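Local coordinates for protein aminopeptidase YwaD (Bacillus subtilis, PDB 6HC6) that catalyses, with two zinc ions bound per subunit, the removal of a range of N-terminal amino acids from peptides, as a secreted aminopeptidase of the M28 family, at residues Glu57-Arg62 with Lys70-Leu75. Sequence-based numbering, arbitrary orientation.
Sequences EAIGPR and KKSALL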
ATOM      1  N   GLU A  57      -8.543 -14.854   1.674  1.00 22.13           N
ATOM      2  CA  GLU A  57      -8.588 -16.289   1.932  1.00 24.65           C
ATOM      3  C   GLU A  57      -8.640 -17.119   0.659  1.00 30.77           C
ATOM      4  O   GLU A  57      -7.818 -18.025   0.470  1.00 32.72           O
ATOM      5  CB  GLU A  57      -9.801 -16.631   2.804  1.00 37.13           C
ATOM      6  CG  GLU A  57      -9.849 -15.938   4.147  1.00 34.14           C
ATOM      7  CD  GLU A  57     -10.875 -16.579   5.058  1.00 46.47           C
ATOM      8  OE1 GLU A  57     -10.469 -17.232   6.042  1.00 51.13           O
ATOM      9  OE2 GLU A  57     -12.087 -16.435   4.779  1.00 44.81           O
ATOM     10  N   ALA A  58      -9.613 -16.855  -0.214  1.00 28.07           N
ATOM     11  CA  ALA A  58      -9.714 -17.643  -1.438  1.00 38.75           C
ATOM     12  C   ALA A  58      -8.546 -17.362  -2.372  1.00 35.92           C
ATOM     13  O   ALA A  58      -8.084 -18.265  -3.078  1.00 38.55           O
ATOM     14  CB  ALA A  58     -11.044 -17.368  -2.140  1.00 37.51           C
ATOM     15  N   ILE A  59      -8.042 -16.134  -2.372  1.00 30.74           N
ATOM     16  CA  ILE A  59      -6.910 -15.781  -3.215  1.00 31.77           C
ATOM     17  C   ILE A  59      -5.638 -15.736  -2.378  1.00 26.69           C
ATOM     18  O   ILE A  59      -4.674 -16.448  -2.669  1.00 34.08           O
ATOM     19  CB  ILE A  59      -7.180 -14.449  -3.940  1.00 27.02           C
ATOM     20  CG1 ILE A  59      -8.337 -14.652  -4.925  1.00 29.15           C
ATOM     21  CG2 ILE A  59      -5.931 -13.964  -4.651  1.00 25.15           C
ATOM     22  CD1 ILE A  59      -8.763 -13.396  -5.651  1.00 31.60           C
ATOM     23  N   GLY A  60      -5.627 -14.925  -1.321  1.00 24.72           N
ATOM     24  CA  GLY A  60      -4.482 -14.868  -0.435  1.00 28.44           C
ATOM     25  C   GLY A  60      -3.670 -13.607  -0.654  1.00 21.36           C
ATOM     26  O   GLY A  60      -4.206 -12.588  -1.085  1.00 25.01           O
ATOM     27  N   PRO A  61      -2.374 -13.637  -0.327  1.00 22.48           N
ATOM     28  CA  PRO A  61      -1.511 -12.485  -0.623  1.00 21.15           C
ATOM     29  C   PRO A  61      -1.629 -12.085  -2.087  1.00 26.32           C
ATOM     30  O   PRO A  61      -1.672 -12.934  -2.977  1.00 28.10           O
ATOM     31  CB  PRO A  61      -0.107 -12.999  -0.285  1.00 22.97           C
ATOM     32  CG  PRO A  61      -0.341 -14.002   0.795  1.00 27.23           C
ATOM     33  CD  PRO A  61      -1.695 -14.638   0.504  1.00 20.97           C
ATOM     34  N   ARG A  62      -1.708 -10.783  -2.332  1.00 19.79           N
ATOM     35  CA  ARG A  62      -1.935 -10.249  -3.677  1.00 19.67           C
ATOM     36  C   ARG A  62      -0.765  -9.340  -4.032  1.00 19.10           C
ATOM     37  O   ARG A  62      -0.892  -8.116  -4.086  1.00 17.91           O
ATOM     38  CB  ARG A  62      -3.275  -9.526  -3.738  1.00 17.26           C
ATOM     39  CG  ARG A  62      -4.445 -10.448  -3.359  1.00 21.74           C
ATOM     40  CD  ARG A  62      -5.751  -9.682  -3.181  1.00 19.20           C
ATOM     41  NE  ARG A  62      -5.630  -8.585  -2.221  1.00 17.06           N
ATOM     42  CZ  ARG A  62      -5.590  -8.761  -0.904  1.00 18.08           C
ATOM     43  NH1 ARG A  62      -5.656  -9.985  -0.404  1.00 18.65           N
ATOM     44  NH2 ARG A  62      -5.471  -7.713  -0.090  1.00 18.00           N
ATOM     45  N   LYS A  70      -3.670 -10.410 -10.399  1.00 22.70           N
ATOM     46  CA  LYS A  70      -4.468 -10.424 -11.622  1.00 20.37           C
ATOM     47  C   LYS A  70      -5.803 -11.129 -11.393  1.00 28.20           C
ATOM     48  O   LYS A  70      -6.845 -10.658 -11.864  1.00 24.00           O
ATOM     49  CB  LYS A  70      -3.664 -11.062 -12.758  1.00 33.62           C
ATOM     50  CG  LYS A  70      -2.771 -10.004 -13.445  1.00 35.90           C
ATOM     51  CD  LYS A  70      -1.414 -10.502 -13.882  1.00 45.10           C
ATOM     52  CE  LYS A  70      -0.420  -9.339 -14.055  1.00 39.45           C
ATOM     53  NZ  LYS A  70      -0.879  -8.282 -15.015  1.00 29.45           N
ATOM     54  N   LYS A  71      -5.794 -12.243 -10.654  1.00 26.12           N
ATOM     55  CA  LYS A  71      -7.040 -12.916 -10.292  1.00 25.06           C
ATOM     56  C   LYS A  71      -7.953 -11.978  -9.515  1.00 25.61           C
ATOM     57  O   LYS A  71      -9.169 -11.940  -9.747  1.00 26.09           O
ATOM     58  CB  LYS A  71      -6.727 -14.165  -9.463  1.00 31.69           C
ATOM     59  CG  LYS A  71      -7.843 -15.180  -9.367  1.00 42.84           C
ATOM     60  CD  LYS A  71      -7.270 -16.585  -9.253  1.00 50.59           C
ATOM     61  CE  LYS A  71      -8.363 -17.631  -9.091  1.00 56.63           C
ATOM     62  NZ  LYS A  71      -8.868 -17.678  -7.688  1.00 56.48           N
ATOM     63  N   SER A  72      -7.374 -11.202  -8.593  1.00 24.32           N
ATOM     64  CA  SER A  72      -8.161 -10.253  -7.814  1.00 21.43           C
ATOM     65  C   SER A  72      -8.769  -9.178  -8.699  1.00 23.56           C
ATOM     66  O   SER A  72      -9.913  -8.758  -8.479  1.00 22.78           O
ATOM     67  CB  SER A  72      -7.287  -9.603  -6.737  1.00 18.76           C
ATOM     68  OG  SER A  72      -6.709 -10.584  -5.917  1.00 24.84           O
ATOM     69  N   ALA A  73      -8.020  -8.720  -9.706  1.00 23.05           N
ATOM     70  CA  ALA A  73      -8.556  -7.717 -10.622  1.00 20.21           C
ATOM     71  C   ALA A  73      -9.766  -8.253 -11.371  1.00 23.30           C
ATOM     72  O   ALA A  73     -10.760  -7.539 -11.550  1.00 24.53           O
ATOM     73  CB  ALA A  73      -7.473  -7.263 -11.603  1.00 24.93           C
ATOM     74  N   LEU A  74      -9.698  -9.508 -11.818  1.00 26.77           N
ATOM     75  CA  LEU A  74     -10.849 -10.133 -12.464  1.00 28.17           C
ATOM     76  C   LEU A  74     -12.047 -10.174 -11.524  1.00 23.62           C
ATOM     77  O   LEU A  74     -13.185  -9.943 -11.942  1.00 25.99           O
ATOM     78  CB  LEU A  74     -10.491 -11.548 -12.915  1.00 27.38           C
ATOM     79  CG  LEU A  74      -9.390 -11.725 -13.962  1.00 30.64           C
ATOM     80  CD1 LEU A  74      -9.267 -13.204 -14.369  1.00 32.46           C
ATOM     81  CD2 LEU A  74      -9.680 -10.864 -15.178  1.00 33.74           C
ATOM     82  N   LEU A  75     -11.812 -10.500 -10.254  1.00 27.11           N
ATOM     83  CA  LEU A  75     -12.914 -10.570  -9.302  1.00 26.27           C
ATOM     84  C   LEU A  75     -13.532  -9.198  -9.074  1.00 25.02           C
ATOM     85  O   LEU A  75     -14.763  -9.062  -9.027  1.00 27.79           O
ATOM     86  CB  LEU A  75     -12.419 -11.163  -7.987  1.00 28.77           C
ATOM     87  CG  LEU A  75     -13.313 -10.960  -6.767  1.00 39.00           C
ATOM     88  CD1 LEU A  75     -14.556 -11.832  -6.873  1.00 42.73           C
ATOM     89  CD2 LEU A  75     -12.522 -11.298  -5.518  1.00 36.31           C
TER
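Lys71, on the exposed border of the contact, reaches across from helix 67-82 to Ile59, the last residue of helix 45-59. The lysine chain, bent at chi2 and chi4, crosses the isoleucine at a slant, with NZ 4.1 Å from Ile59 CG1. The next residue, Ser72, meets both Ile59 and Arg62. Ile59 CD1 lies 3.5 Å from Ser72 OG and also reaches Ser72 CA. With CG1 beside the backbone N (chi1 -66°) and CG2 anti to it, the methyls CD1 and CG2 of Ile59 both come to the serine oxygen. Arg62 packs its aliphatic part against the same oxygen; its CD lies 3.0 Å from Ser72 OG, a tight approach for a carbon and an oxygen. No hydrogen bond crosses here: Ser72 OG bonds to Ala68 O within its own helix, and in the Arg62 guanidinium NE bonds to Tyr251 O, NH1 to Pro258 O and NH2 to Gly259 O, with a weak NH1 bond to Gly60 O. One turn after Lys71, Leu75 CD2 adds an apolar contact 4.3 Å from Ile59 CD1. An alanine at Ile59 would probably open a gap facing Ser72 and deprive Leu75 CD2 of its partner CD1. The contact is thus van der Waals in character, with the Ser72 hydroxyl and the Arg62 guanidinium bonded to other groups; it lies near the dizinc centre, the Arg62 side chain being about 7 Å from those of the zinc ligands His250 and Asp262 and about 9 Å from a bound zinc ion.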